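Local coordinates for protein PEPTIDE N-myristoyltransferase (Saccharomyces cerevisiae, PDB 1IIC) that transfers myristate from myristoyl-CoA to the N-terminal glycine of protein substrates, as an N-myristoyltransferase of the acetyltransferase (GNAT) clan, at residues A[184-189]-A[364-369]; A[342-347]-A[372-377]; A[329-334]-A[412-417]. All blocks are in the same frame, centred on the assembly; numbering follows the deposited sequence.

Contact 1 of 3, residues A[184-189]-A[364-369]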
ATOM      1  N   CYS A 184      -7.599  -5.156   7.559  1.00 19.26           N
ATOM      2  CA  CYS A 184      -7.917  -5.838   6.308  1.00 18.80           C
ATOM      3  C   CYS A 184      -7.090  -7.106   6.205  1.00 19.39           C
ATOM      4  O   CYS A 184      -6.040  -7.229   6.834  1.00 19.85           O
ATOM      5  CB  CYS A 184      -7.601  -4.952   5.104  1.00 17.90           C
ATOM      6  SG  CYS A 184      -8.639  -3.496   4.984  1.00 17.39           S
ATOM      7  N   ARG A 185      -7.563  -8.050   5.404  1.00 19.19           N
ATOM      8  CA  ARG A 185      -6.830  -9.289   5.224  1.00 19.26           C
ATOM      9  C   ARG A 185      -6.198  -9.291   3.843  1.00 20.13           C
ATOM     10  O   ARG A 185      -6.733  -8.684   2.914  1.00 20.39           O
ATOM     11  CB  ARG A 185      -7.769 -10.485   5.361  1.00 18.14           C
ATOM     12  CG  ARG A 185      -7.056 -11.823   5.384  1.00 16.10           C
ATOM     13  CD  ARG A 185      -8.039 -12.961   5.571  1.00 13.43           C
ATOM     14  NE  ARG A 185      -7.353 -14.231   5.770  1.00 16.10           N
ATOM     15  CZ  ARG A 185      -7.966 -15.373   6.069  1.00 16.75           C
ATOM     16  NH1 ARG A 185      -9.287 -15.409   6.201  1.00 16.95           N
ATOM     17  NH2 ARG A 185      -7.253 -16.475   6.248  1.00 15.20           N
ATOM     18  N   TYR A 186      -5.042  -9.940   3.725  1.00 20.04           N
ATOM     19  CA  TYR A 186      -4.357 -10.063   2.445  1.00 20.49           C
ATOM     20  C   TYR A 186      -4.902 -11.300   1.752  1.00 19.96           C
ATOM     21  O   TYR A 186      -5.274 -12.273   2.419  1.00 19.85           O
ATOM     22  CB  TYR A 186      -2.849 -10.294   2.617  1.00 20.96           C
ATOM     23  CG  TYR A 186      -2.052  -9.135   3.147  1.00 21.30           C
ATOM     24  CD1 TYR A 186      -1.696  -9.072   4.492  1.00 22.74           C
ATOM     25  CD2 TYR A 186      -1.612  -8.123   2.296  1.00 21.77           C
ATOM     26  CE1 TYR A 186      -0.908  -8.030   4.983  1.00 23.92           C
ATOM     27  CE2 TYR A 186      -0.829  -7.081   2.768  1.00 23.26           C
ATOM     28  CZ  TYR A 186      -0.476  -7.041   4.115  1.00 25.04           C
ATOM     29  OH  TYR A 186       0.328  -6.026   4.590  1.00 27.68           O
ATOM     30  N   THR A 187      -4.940 -11.257   0.424  1.00 18.84           N
ATOM     31  CA  THR A 187      -5.378 -12.391  -0.385  1.00 18.59           C
ATOM     32  C   THR A 187      -4.380 -12.494  -1.538  1.00 17.57           C
ATOM     33  O   THR A 187      -3.743 -11.505  -1.891  1.00 15.14           O
ATOM     34  CB  THR A 187      -6.800 -12.207  -0.936  1.00 16.62           C
ATOM     35  OG1 THR A 187      -6.827 -11.114  -1.852  1.00 15.90           O
ATOM     36  CG2 THR A 187      -7.764 -11.956   0.198  1.00 17.33           C
ATOM     37  N   HIS A 188      -4.230 -13.684  -2.108  1.00 18.58           N
ATOM     38  CA  HIS A 188      -3.269 -13.895  -3.194  1.00 19.17           C
ATOM     39  C   HIS A 188      -3.872 -14.695  -4.336  1.00 19.55           C
ATOM     40  O   HIS A 188      -4.376 -15.808  -4.127  1.00 19.59           O
ATOM     41  CB  HIS A 188      -2.042 -14.649  -2.662  1.00 18.84           C
ATOM     42  CG  HIS A 188      -1.521 -14.110  -1.368  1.00 20.95           C
ATOM     43  ND1 HIS A 188      -0.786 -12.946  -1.289  1.00 21.32           N
ATOM     44  CD2 HIS A 188      -1.706 -14.528  -0.093  1.00 21.01           C
ATOM     45  CE1 HIS A 188      -0.546 -12.665  -0.019  1.00 22.24           C
ATOM     46  NE2 HIS A 188      -1.094 -13.608   0.726  1.00 22.62           N
ATOM     47  N   ARG A 189      -3.811 -14.128  -5.538  1.00 18.81           N
ATOM     48  CA  ARG A 189      -4.324 -14.790  -6.727  1.00 18.88           C
ATOM     49  C   ARG A 189      -3.143 -15.382  -7.485  1.00 19.04           C
ATOM     50  O   ARG A 189      -2.323 -14.650  -8.042  1.00 19.41           O
ATOM     51  CB  ARG A 189      -5.045 -13.791  -7.636  1.00 20.45           C
ATOM     52  CG  ARG A 189      -6.144 -14.394  -8.509  1.00 20.26           C
ATOM     53  CD  ARG A 189      -5.641 -15.397  -9.530  1.00 20.89           C
ATOM     54  NE  ARG A 189      -6.748 -15.876 -10.363  1.00 22.26           N
ATOM     55  CZ  ARG A 189      -6.636 -16.784 -11.332  1.00 22.65           C
ATOM     56  NH1 ARG A 189      -5.463 -17.331 -11.615  1.00 21.88           N
ATOM     57  NH2 ARG A 189      -7.709 -17.154 -12.017  1.00 23.24           N
ATOM     58  N   ASN A 364      -1.570  -9.761  -5.569  1.00 15.95           N
ATOM     59  CA  ASN A 364      -1.959  -9.462  -4.202  1.00 16.04           C
ATOM     60  C   ASN A 364      -3.045  -8.420  -4.081  1.00 16.50           C
ATOM     61  O   ASN A 364      -3.048  -7.422  -4.791  1.00 17.78           O
ATOM     62  CB  ASN A 364      -0.748  -8.983  -3.407  1.00 15.72           C
ATOM     63  CG  ASN A 364       0.249 -10.087  -3.131  1.00 18.80           C
ATOM     64  OD1 ASN A 364       1.407  -9.818  -2.824  1.00 20.74           O
ATOM     65  ND2 ASN A 364      -0.197 -11.335  -3.222  1.00 20.13           N
ATOM     66  N   ALA A 365      -3.964  -8.641  -3.156  1.00 16.63           N
ATOM     67  CA  ALA A 365      -5.035  -7.683  -2.943  1.00 16.73           C
ATOM     68  C   ALA A 365      -5.566  -7.813  -1.538  1.00 15.49           C
ATOM     69  O   ALA A 365      -5.630  -8.913  -0.980  1.00 15.12           O
ATOM     70  CB  ALA A 365      -6.157  -7.903  -3.948  1.00 17.38           C
ATOM     71  N   LEU A 366      -5.930  -6.673  -0.969  1.00 14.54           N
ATOM     72  CA  LEU A 366      -6.488  -6.612   0.366  1.00 14.20           C
ATOM     73  C   LEU A 366      -8.004  -6.626   0.242  1.00 15.45           C
ATOM     74  O   LEU A 366      -8.542  -6.537  -0.864  1.00 15.70           O
ATOM     75  CB  LEU A 366      -6.028  -5.329   1.052  1.00 15.88           C
ATOM     76  CG  LEU A 366      -4.555  -5.250   1.469  1.00 16.48           C
ATOM     77  CD1 LEU A 366      -4.120  -3.783   1.573  1.00 17.72           C
ATOM     78  CD2 LEU A 366      -4.366  -5.968   2.807  1.00 14.33           C
ATOM     79  N   THR A 367      -8.687  -6.755   1.375  1.00 16.54           N
ATOM     80  CA  THR A 367     -10.143  -6.755   1.403  1.00 15.76           C
ATOM     81  C   THR A 367     -10.665  -5.325   1.573  1.00 16.17           C
ATOM     82  O   THR A 367     -11.785  -5.113   2.022  1.00 16.21           O
ATOM     83  CB  THR A 367     -10.675  -7.599   2.570  1.00 16.23           C
ATOM     84  OG1 THR A 367     -10.133  -7.092   3.798  1.00 16.97           O
ATOM     85  CG2 THR A 367     -10.290  -9.066   2.401  1.00 12.85           C
ATOM     86  N   SER A 368      -9.846  -4.340   1.225  1.00 16.16           N
ATOM     87  CA  SER A 368     -10.254  -2.945   1.336  1.00 15.22           C
ATOM     88  C   SER A 368     -11.127  -2.569   0.138  1.00 15.40           C
ATOM     89  O   SER A 368     -11.416  -3.419  -0.704  1.00 14.40           O
ATOM     90  CB  SER A 368      -9.020  -2.055   1.370  1.00 15.42           C
ATOM     91  OG  SER A 368      -8.154  -2.372   0.290  1.00 16.33           O
ATOM     92  N   GLN A 369     -11.546  -1.305   0.068  1.00 16.05           N
ATOM     93  CA  GLN A 369     -12.365  -0.812  -1.038  1.00 16.58           C
ATOM     94  C   GLN A 369     -13.571  -1.727  -1.276  1.00 16.94           C
ATOM     95  O   GLN A 369     -14.164  -2.229  -0.317  1.00 15.48           O
ATOM     96  CB  GLN A 369     -11.501  -0.725  -2.305  1.00 16.86           C
ATOM     97  CG  GLN A 369     -10.323   0.251  -2.193  1.00 15.41           C
ATOM     98  CD  GLN A 369      -9.065  -0.274  -2.859  1.00 16.38           C
ATOM     99  OE1 GLN A 369      -8.502  -1.289  -2.444  1.00 17.09           O
ATOM    100  NE2 GLN A 369      -8.620   0.409  -3.904  1.00 17.01           N
TER

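Contact 2 of 3, residues A[342-347]-A[372-377]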
ATOM      1  N   THR A 342     -20.539  -7.204 -11.101  1.00 20.37           N
ATOM      2  CA  THR A 342     -20.340  -7.739 -12.440  1.00 20.00           C
ATOM      3  C   THR A 342     -19.233  -6.988 -13.177  1.00 18.91           C
ATOM      4  O   THR A 342     -18.444  -7.593 -13.894  1.00 19.38           O
ATOM      5  CB  THR A 342     -21.635  -7.671 -13.274  1.00 20.44           C
ATOM      6  OG1 THR A 342     -22.634  -8.484 -12.658  1.00 20.84           O
ATOM      7  CG2 THR A 342     -21.391  -8.203 -14.702  1.00 20.91           C
ATOM      8  N   ARG A 343     -19.166  -5.672 -12.994  1.00 19.32           N
ATOM      9  CA  ARG A 343     -18.143  -4.886 -13.676  1.00 19.03           C
ATOM     10  C   ARG A 343     -16.749  -5.112 -13.079  1.00 18.53           C
ATOM     11  O   ARG A 343     -15.772  -5.293 -13.804  1.00 17.93           O
ATOM     12  CB  ARG A 343     -18.504  -3.400 -13.628  1.00 19.55           C
ATOM     13  CG  ARG A 343     -17.678  -2.533 -14.552  1.00 20.76           C
ATOM     14  CD  ARG A 343     -17.698  -3.095 -15.973  1.00 22.35           C
ATOM     15  NE  ARG A 343     -17.142  -2.167 -16.946  1.00 22.77           N
ATOM     16  CZ  ARG A 343     -17.055  -2.414 -18.248  1.00 24.75           C
ATOM     17  NH1 ARG A 343     -17.487  -3.575 -18.740  1.00 22.72           N
ATOM     18  NH2 ARG A 343     -16.566  -1.485 -19.063  1.00 22.67           N
ATOM     19  N   LEU A 344     -16.666  -5.115 -11.754  1.00 19.09           N
ATOM     20  CA  LEU A 344     -15.390  -5.323 -11.076  1.00 17.91           C
ATOM     21  C   LEU A 344     -14.838  -6.707 -11.381  1.00 17.62           C
ATOM     22  O   LEU A 344     -13.645  -6.864 -11.620  1.00 16.74           O
ATOM     23  CB  LEU A 344     -15.540  -5.132  -9.561  1.00 16.71           C
ATOM     24  CG  LEU A 344     -15.895  -3.711  -9.095  1.00 18.81           C
ATOM     25  CD1 LEU A 344     -15.833  -3.649  -7.576  1.00 18.71           C
ATOM     26  CD2 LEU A 344     -14.926  -2.685  -9.703  1.00 18.99           C
ATOM     27  N   CYS A 345     -15.699  -7.714 -11.365  1.00 18.61           N
ATOM     28  CA  CYS A 345     -15.243  -9.059 -11.685  1.00 20.25           C
ATOM     29  C   CYS A 345     -14.661  -9.068 -13.099  1.00 20.03           C
ATOM     30  O   CYS A 345     -13.703  -9.787 -13.370  1.00 21.60           O
ATOM     31  CB  CYS A 345     -16.399 -10.066 -11.585  1.00 19.23           C
ATOM     32  SG  CYS A 345     -16.826 -10.517  -9.896  1.00 21.33           S
ATOM     33  N   GLU A 346     -15.237  -8.263 -13.995  1.00 20.46           N
ATOM     34  CA  GLU A 346     -14.753  -8.182 -15.380  1.00 20.58           C
ATOM     35  C   GLU A 346     -13.412  -7.461 -15.445  1.00 18.69           C
ATOM     36  O   GLU A 346     -12.440  -7.980 -15.985  1.00 18.10           O
ATOM     37  CB  GLU A 346     -15.755  -7.428 -16.269  1.00 22.44           C
ATOM     38  CG  GLU A 346     -17.088  -8.127 -16.495  1.00 27.54           C
ATOM     39  CD  GLU A 346     -18.103  -7.257 -17.249  1.00 31.15           C
ATOM     40  OE1 GLU A 346     -19.181  -7.785 -17.601  1.00 33.01           O
ATOM     41  OE2 GLU A 346     -17.831  -6.053 -17.484  1.00 31.98           O
ATOM     42  N   LEU A 347     -13.375  -6.248 -14.905  1.00 17.84           N
ATOM     43  CA  LEU A 347     -12.155  -5.450 -14.906  1.00 16.80           C
ATOM     44  C   LEU A 347     -10.978  -6.120 -14.189  1.00 17.42           C
ATOM     45  O   LEU A 347      -9.856  -6.159 -14.708  1.00 16.31           O
ATOM     46  CB  LEU A 347     -12.419  -4.091 -14.249  1.00 15.13           C
ATOM     47  CG  LEU A 347     -13.358  -3.104 -14.939  1.00 14.29           C
ATOM     48  CD1 LEU A 347     -13.353  -1.802 -14.169  1.00 14.71           C
ATOM     49  CD2 LEU A 347     -12.916  -2.853 -16.373  1.00 14.88           C
ATOM     50  N   THR A 372     -14.099  -7.170  -1.851  1.00 18.31           N
ATOM     51  CA  THR A 372     -14.802  -8.414  -1.513  1.00 17.48           C
ATOM     52  C   THR A 372     -15.885  -8.821  -2.514  1.00 18.66           C
ATOM     53  O   THR A 372     -16.382  -9.952  -2.468  1.00 18.60           O
ATOM     54  CB  THR A 372     -15.437  -8.365  -0.098  1.00 18.31           C
ATOM     55  OG1 THR A 372     -16.409  -7.312  -0.040  1.00 18.50           O
ATOM     56  CG2 THR A 372     -14.356  -8.147   0.965  1.00 18.33           C
ATOM     57  N   LEU A 373     -16.266  -7.911  -3.409  1.00 16.12           N
ATOM     58  CA  LEU A 373     -17.273  -8.252  -4.409  1.00 17.58           C
ATOM     59  C   LEU A 373     -16.673  -9.190  -5.448  1.00 18.05           C
ATOM     60  O   LEU A 373     -17.400  -9.972  -6.067  1.00 18.17           O
ATOM     61  CB  LEU A 373     -17.820  -6.999  -5.117  1.00 16.07           C
ATOM     62  CG  LEU A 373     -18.672  -6.063  -4.243  1.00 14.96           C
ATOM     63  CD1 LEU A 373     -19.087  -4.825  -5.017  1.00 15.03           C
ATOM     64  CD2 LEU A 373     -19.875  -6.810  -3.744  1.00 12.90           C
ATOM     65  N   PHE A 374     -15.352  -9.116  -5.634  1.00 17.44           N
ATOM     66  CA  PHE A 374     -14.673  -9.962  -6.617  1.00 18.16           C
ATOM     67  C   PHE A 374     -13.619 -10.941  -6.091  1.00 17.27           C
ATOM     68  O   PHE A 374     -13.336 -11.945  -6.733  1.00 18.60           O
ATOM     69  CB  PHE A 374     -14.034  -9.089  -7.708  1.00 19.03           C
ATOM     70  CG  PHE A 374     -12.955  -8.159  -7.206  1.00 19.06           C
ATOM     71  CD1 PHE A 374     -11.694  -8.643  -6.875  1.00 18.08           C
ATOM     72  CD2 PHE A 374     -13.198  -6.791  -7.096  1.00 19.29           C
ATOM     73  CE1 PHE A 374     -10.692  -7.783  -6.448  1.00 17.91           C
ATOM     74  CE2 PHE A 374     -12.200  -5.918  -6.669  1.00 19.41           C
ATOM     75  CZ  PHE A 374     -10.939  -6.417  -6.344  1.00 18.06           C
ATOM     76  N   LEU A 375     -13.046 -10.655  -4.929  1.00 17.54           N
ATOM     77  CA  LEU A 375     -11.999 -11.499  -4.368  1.00 17.74           C
ATOM     78  C   LEU A 375     -12.195 -13.017  -4.502  1.00 18.12           C
ATOM     79  O   LEU A 375     -11.382 -13.684  -5.142  1.00 16.38           O
ATOM     80  CB  LEU A 375     -11.754 -11.106  -2.904  1.00 16.63           C
ATOM     81  CG  LEU A 375     -10.479 -10.324  -2.506  1.00 17.06           C
ATOM     82  CD1 LEU A 375      -9.857  -9.602  -3.681  1.00 13.15           C
ATOM     83  CD2 LEU A 375     -10.821  -9.340  -1.371  1.00 13.50           C
ATOM     84  N   ASP A 376     -13.257 -13.567  -3.919  1.00 19.46           N
ATOM     85  CA  ASP A 376     -13.487 -15.019  -3.997  1.00 22.36           C
ATOM     86  C   ASP A 376     -13.779 -15.552  -5.403  1.00 22.19           C
ATOM     87  O   ASP A 376     -13.248 -16.588  -5.810  1.00 20.76           O
ATOM     88  CB  ASP A 376     -14.634 -15.440  -3.073  1.00 24.43           C
ATOM     89  CG  ASP A 376     -14.315 -15.222  -1.605  1.00 28.63           C
ATOM     90  OD1 ASP A 376     -13.209 -15.617  -1.161  1.00 26.28           O
ATOM     91  OD2 ASP A 376     -15.182 -14.659  -0.898  1.00 31.31           O
ATOM     92  N   ASP A 377     -14.627 -14.849  -6.142  1.00 22.67           N
ATOM     93  CA  ASP A 377     -14.971 -15.281  -7.485  1.00 23.68           C
ATOM     94  C   ASP A 377     -13.773 -15.318  -8.423  1.00 23.16           C
ATOM     95  O   ASP A 377     -13.721 -16.136  -9.341  1.00 22.02           O
ATOM     96  CB  ASP A 377     -16.050 -14.373  -8.067  1.00 26.00           C
ATOM     97  CG  ASP A 377     -17.346 -14.453  -7.292  1.00 30.29           C
ATOM     98  OD1 ASP A 377     -17.565 -15.478  -6.607  1.00 31.25           O
ATOM     99  OD2 ASP A 377     -18.155 -13.502  -7.370  1.00 32.77           O
TER

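Contact 3 of 3, residues A[329-334]-A[412-417]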
ATOM      1  N   LYS A 329     -28.577   5.650  -6.272  1.00 34.51           N
ATOM      2  CA  LYS A 329     -28.219   6.627  -5.253  1.00 34.17           C
ATOM      3  C   LYS A 329     -27.485   5.980  -4.090  1.00 33.47           C
ATOM      4  O   LYS A 329     -26.460   6.490  -3.636  1.00 33.91           O
ATOM      5  CB  LYS A 329     -29.473   7.335  -4.736  1.00 35.19           C
ATOM      6  N   ASP A 330     -28.004   4.846  -3.627  1.00 31.84           N
ATOM      7  CA  ASP A 330     -27.432   4.132  -2.490  1.00 30.24           C
ATOM      8  C   ASP A 330     -26.483   2.999  -2.870  1.00 29.44           C
ATOM      9  O   ASP A 330     -26.887   1.996  -3.459  1.00 29.36           O
ATOM     10  CB  ASP A 330     -28.563   3.584  -1.612  1.00 30.23           C
ATOM     11  N   ARG A 331     -25.215   3.174  -2.517  1.00 27.79           N
ATOM     12  CA  ARG A 331     -24.172   2.193  -2.788  1.00 25.76           C
ATOM     13  C   ARG A 331     -24.561   0.765  -2.380  1.00 24.64           C
ATOM     14  O   ARG A 331     -24.228  -0.199  -3.070  1.00 23.55           O
ATOM     15  CB  ARG A 331     -22.897   2.600  -2.041  1.00 27.15           C
ATOM     16  CG  ARG A 331     -21.803   1.539  -2.004  1.00 25.01           C
ATOM     17  CD  ARG A 331     -20.676   1.961  -1.072  1.00 23.66           C
ATOM     18  NE  ARG A 331     -19.616   0.959  -0.980  1.00 21.23           N
ATOM     19  CZ  ARG A 331     -18.601   1.022  -0.119  1.00 21.62           C
ATOM     20  NH1 ARG A 331     -18.509   2.040   0.732  1.00 17.46           N
ATOM     21  NH2 ARG A 331     -17.676   0.068  -0.110  1.00 20.07           N
ATOM     22  N   PHE A 332     -25.267   0.632  -1.265  1.00 23.59           N
ATOM     23  CA  PHE A 332     -25.654  -0.689  -0.777  1.00 25.32           C
ATOM     24  C   PHE A 332     -26.987  -1.220  -1.280  1.00 25.32           C
ATOM     25  O   PHE A 332     -27.469  -2.268  -0.846  1.00 26.30           O
ATOM     26  CB  PHE A 332     -25.584  -0.709   0.748  1.00 23.81           C
ATOM     27  CG  PHE A 332     -24.204  -0.475   1.267  1.00 24.27           C
ATOM     28  CD1 PHE A 332     -23.834   0.766   1.771  1.00 23.95           C
ATOM     29  CD2 PHE A 332     -23.237  -1.481   1.175  1.00 23.84           C
ATOM     30  CE1 PHE A 332     -22.519   1.011   2.175  1.00 24.19           C
ATOM     31  CE2 PHE A 332     -21.922  -1.253   1.573  1.00 23.79           C
ATOM     32  CZ  PHE A 332     -21.561  -0.001   2.075  1.00 24.47           C
ATOM     33  N   ASP A 333     -27.575  -0.480  -2.206  1.00 26.76           N
ATOM     34  CA  ASP A 333     -28.813  -0.885  -2.840  1.00 26.61           C
ATOM     35  C   ASP A 333     -28.400  -2.199  -3.520  1.00 26.54           C
ATOM     36  O   ASP A 333     -27.396  -2.243  -4.232  1.00 25.41           O
ATOM     37  CB  ASP A 333     -29.189   0.174  -3.877  1.00 28.09           C
ATOM     38  CG  ASP A 333     -30.432  -0.178  -4.659  1.00 28.43           C
ATOM     39  OD1 ASP A 333     -30.853  -1.353  -4.630  1.00 29.68           O
ATOM     40  OD2 ASP A 333     -30.977   0.733  -5.316  1.00 29.23           O
ATOM     41  N   PRO A 334     -29.141  -3.292  -3.282  1.00 26.91           N
ATOM     42  CA  PRO A 334     -28.778  -4.566  -3.909  1.00 26.44           C
ATOM     43  C   PRO A 334     -28.617  -4.528  -5.429  1.00 26.35           C
ATOM     44  O   PRO A 334     -27.926  -5.369  -5.999  1.00 26.29           O
ATOM     45  CB  PRO A 334     -29.884  -5.522  -3.436  1.00 26.01           C
ATOM     46  CG  PRO A 334     -30.994  -4.614  -2.992  1.00 26.40           C
ATOM     47  CD  PRO A 334     -30.270  -3.471  -2.358  1.00 27.03           C
ATOM     48  N   LYS A 412     -21.136  -8.244   1.868  1.00 28.74           N
ATOM     49  CA  LYS A 412     -22.287  -7.353   1.831  1.00 30.77           C
ATOM     50  C   LYS A 412     -22.016  -5.911   2.255  1.00 29.63           C
ATOM     51  O   LYS A 412     -22.671  -4.997   1.763  1.00 29.57           O
ATOM     52  CB  LYS A 412     -23.449  -7.936   2.639  1.00 33.95           C
ATOM     53  CG  LYS A 412     -23.356  -7.794   4.136  1.00 36.73           C
ATOM     54  CD  LYS A 412     -24.467  -8.568   4.835  1.00 39.53           C
ATOM     55  CE  LYS A 412     -24.294 -10.072   4.666  1.00 40.92           C
ATOM     56  NZ  LYS A 412     -25.243 -10.825   5.556  1.00 42.39           N
ATOM     57  N   ARG A 413     -21.065  -5.701   3.157  1.00 28.57           N
ATOM     58  CA  ARG A 413     -20.712  -4.350   3.584  1.00 28.57           C
ATOM     59  C   ARG A 413     -19.416  -3.918   2.888  1.00 25.84           C
ATOM     60  O   ARG A 413     -19.155  -2.733   2.699  1.00 24.28           O
ATOM     61  CB  ARG A 413     -20.497  -4.308   5.096  1.00 31.04           C
ATOM     62  CG  ARG A 413     -21.727  -4.537   5.918  1.00 34.47           C
ATOM     63  CD  ARG A 413     -21.315  -4.757   7.358  1.00 38.73           C
ATOM     64  NE  ARG A 413     -22.455  -5.112   8.197  1.00 42.36           N
ATOM     65  CZ  ARG A 413     -22.369  -5.834   9.313  1.00 44.23           C
ATOM     66  NH1 ARG A 413     -21.189  -6.283   9.732  1.00 46.39           N
ATOM     67  NH2 ARG A 413     -23.465  -6.111  10.008  1.00 44.81           N
ATOM     68  N   ARG A 414     -18.612  -4.898   2.497  1.00 24.37           N
ATOM     69  CA  ARG A 414     -17.334  -4.618   1.851  1.00 23.05           C
ATOM     70  C   ARG A 414     -16.490  -3.739   2.783  1.00 20.61           C
ATOM     71  O   ARG A 414     -16.449  -3.984   3.994  1.00 20.87           O
ATOM     72  CB  ARG A 414     -17.559  -3.944   0.487  1.00 22.06           C
ATOM     73  CG  ARG A 414     -18.246  -4.875  -0.529  1.00 24.25           C
ATOM     74  CD  ARG A 414     -19.663  -4.406  -0.874  1.00 21.78           C
ATOM     75  NE  ARG A 414     -19.615  -3.232  -1.740  1.00 22.96           N
ATOM     76  CZ  ARG A 414     -20.684  -2.637  -2.266  1.00 24.55           C
ATOM     77  NH1 ARG A 414     -21.899  -3.110  -2.004  1.00 23.37           N
ATOM     78  NH2 ARG A 414     -20.536  -1.586  -3.072  1.00 22.70           N
ATOM     79  N   SER A 415     -15.839  -2.711   2.253  1.00 18.79           N
ATOM     80  CA  SER A 415     -15.004  -1.876   3.109  1.00 17.98           C
ATOM     81  C   SER A 415     -15.126  -0.400   2.842  1.00 16.92           C
ATOM     82  O   SER A 415     -15.456   0.028   1.738  1.00 17.09           O
ATOM     83  CB  SER A 415     -13.527  -2.272   2.981  1.00 16.91           C
ATOM     84  OG  SER A 415     -12.695  -1.395   3.738  1.00 16.84           O
ATOM     85  N   ASN A 416     -14.840   0.377   3.875  1.00 16.68           N
ATOM     86  CA  ASN A 416     -14.894   1.817   3.778  1.00 16.20           C
ATOM     87  C   ASN A 416     -13.502   2.382   3.771  1.00 16.10           C
ATOM     88  O   ASN A 416     -13.323   3.599   3.835  1.00 14.63           O
ATOM     89  CB  ASN A 416     -15.718   2.392   4.925  1.00 16.88           C
ATOM     90  CG  ASN A 416     -17.160   2.539   4.547  1.00 18.04           C
ATOM     91  OD1 ASN A 416     -18.041   2.576   5.401  1.00 19.63           O
ATOM     92  ND2 ASN A 416     -17.411   2.623   3.247  1.00 18.44           N
ATOM     93  N   VAL A 417     -12.518   1.486   3.694  1.00 16.57           N
ATOM     94  CA  VAL A 417     -11.120   1.886   3.610  1.00 16.22           C
ATOM     95  C   VAL A 417     -10.872   2.079   2.113  1.00 16.95           C
ATOM     96  O   VAL A 417     -10.903   1.111   1.346  1.00 15.86           O
ATOM     97  CB  VAL A 417     -10.161   0.783   4.136  1.00 15.30           C
ATOM     98  CG1 VAL A 417      -8.718   1.212   3.920  1.00 13.03           C
ATOM     99  CG2 VAL A 417     -10.419   0.517   5.623  1.00 15.30           C
TER
HETATM  100  O   HOH W   1     -22.546  -0.945  -5.026  1.00 15.46           O

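Contact 1 of 3, residues A[184-189]-A[364-369]
With chi1 at 65°, T187 tucks its hydroxyl between its own backbone N and carbonyl carbon, and this turns OG1 onto the carbonyl of A365; T367 repeats the choice on the partner strand and offers its OG1 to the backbone of R185. The two threonines thereby extend the ladder of an antiparallel pairing with side-chain bonds. T187 and A365 form its hydrogen-bonded pair: A365 N reaches T187 O at 3.1 Å, while A365 O is gripped twice by T187, by the backbone N at 2.8 Å and by OG1 at 2.7 Å, the hydroxyl coming from above the carbonyl plane. Past L366 the second strand ends, and a side chain takes over: R185 N donates to T367 OG1 at 3.2 Å with an almost straight N-H (166°), whereas the return bond from T367 N to R185 O is weak. T367 OG1 in turn reaches the carbonyl of G401, which ties the strand end to a neighbouring loop.

Y186 and L366, a non-hydrogen-bonded pair, lie side by side and point the same way. The CD2 methyl of L366 sits over one face of the tyrosine ring, 3.8 Å from its centroid and displaced toward the rim, a CH-pi contact; the same methyl also meets C184 CB. On the side of the sheet that carries Y186 and L366, N364 ND2 comes to the edge of the H188 ring, the planes steeply turned, without the geometry of a hydrogen bond.

On its other side strand 182-190 pairs with strand 381-392, and strand 362-366 runs parallel to strand 311-322, so the contact is an interior antiparallel rung of the mixed sheet in the GNAT-like fold of N-myristoyltransferases.

Contact 2 of 3, residues A[342-347]-A[372-377]
F374 meets helix 334-357 first through its CB, which lies 3.8 Å from C345 SG. Its chi1 of 63° sets CG between the backbone N and the carbonyl carbon, and from there the ring swings along the helix surface toward L344. CD2 carries the contact at ring level: it lies 3.8 Å from L344 CB and 4.1 Å from L344 CD1, the leucine crossing the phenylalanine at a slant. Beyond this segment of helix the ring packs on I348 of the same helix and on L317 and Y320 of strand 311-322, so it is wedged between helix and sheet.

The neighbouring positions widen the patch. L344 CD1 reaches L373 CD1 at 4.3 Å, and L373 itself leans on T337, L340 and K341 earlier in the helix. C345 SG has a mixed setting, with L373 O at 3.9 Å and D377 OD2 at 4.1 Å beside the phenylalanine CB. D377 OD2 finds its charged partner in K341, a salt bridge back to the helix.

With no hydrogen bond between 342-347 and 372-377, the fit of these two segments rests on shape and on the burial of L344, L373 and F374, and no polar pair between them sets the register.

Contact 3 of 3, residues A[329-334]-A[412-417]
Neither segment is a regular helix or strand where R331 and F332 come up against residues 412-416. The chain from D330 to D333 makes a type I beta turn, closed by the bond from D333 N to D330 O at 2.9 Å; the turn leads into helix 334-357, for which D333 is the N-cap, its OD1 accepting from K335 N. In 412-417, R414 takes a left-handed backbone conformation (phi 57°) and directs its side chain toward 329-334, while S415 OG accepts from V417 N in an ST turn and also hydrogen-bonds T400 O.

R331 reaches across, its chain extended from CG to NE. At its end NH2 donates to S415 O at 2.9 Å, almost straight (174°) and in the guanidinium plane. A type I turn that runs into a helix N-cap is thus tied to an irregular loop, chiefly through R331. D370 OD2 forms salt bridges with both R331 NH2 and R414 NE. The carboxylate probably eases the meeting of the two cations, whose planes stand 75° apart with R414 NH2 3.4 Å from R331 NE, at the edge of that group. A water bridges the backbone O of R331 and NH2 of R414.

CZ of F332 lies over one face of the R331 guanidinium, toward its rim, and CE2 over a face of that of R414. F332 CE2 also approaches R413 O at 3.3 Å, that oxygen lying near the ring plane at its edge.

How the contacts relate
Contact 1 lies nearest the centre of the molecule (about 11 Å between the contact's centre and the chain's) and is partly buried within the sheet. Contact 2 is buried although farther out, and contact 3 is partly exposed. Backbone and threonine bonds dominate contact 1, apolar packing of loop on helix contact 2, and arginines, a shared carboxylate and water contact 3. Helix 334-357 serves the last two, by its flank in 342-347 and by the turn and N-cap that precede it in 329-334. The stretch following strand 362-366 links all three: L375 packs on T187 and T367, Q369 N probably bonds V417 O at 2.8 Å, and T372 and L373 touch R414.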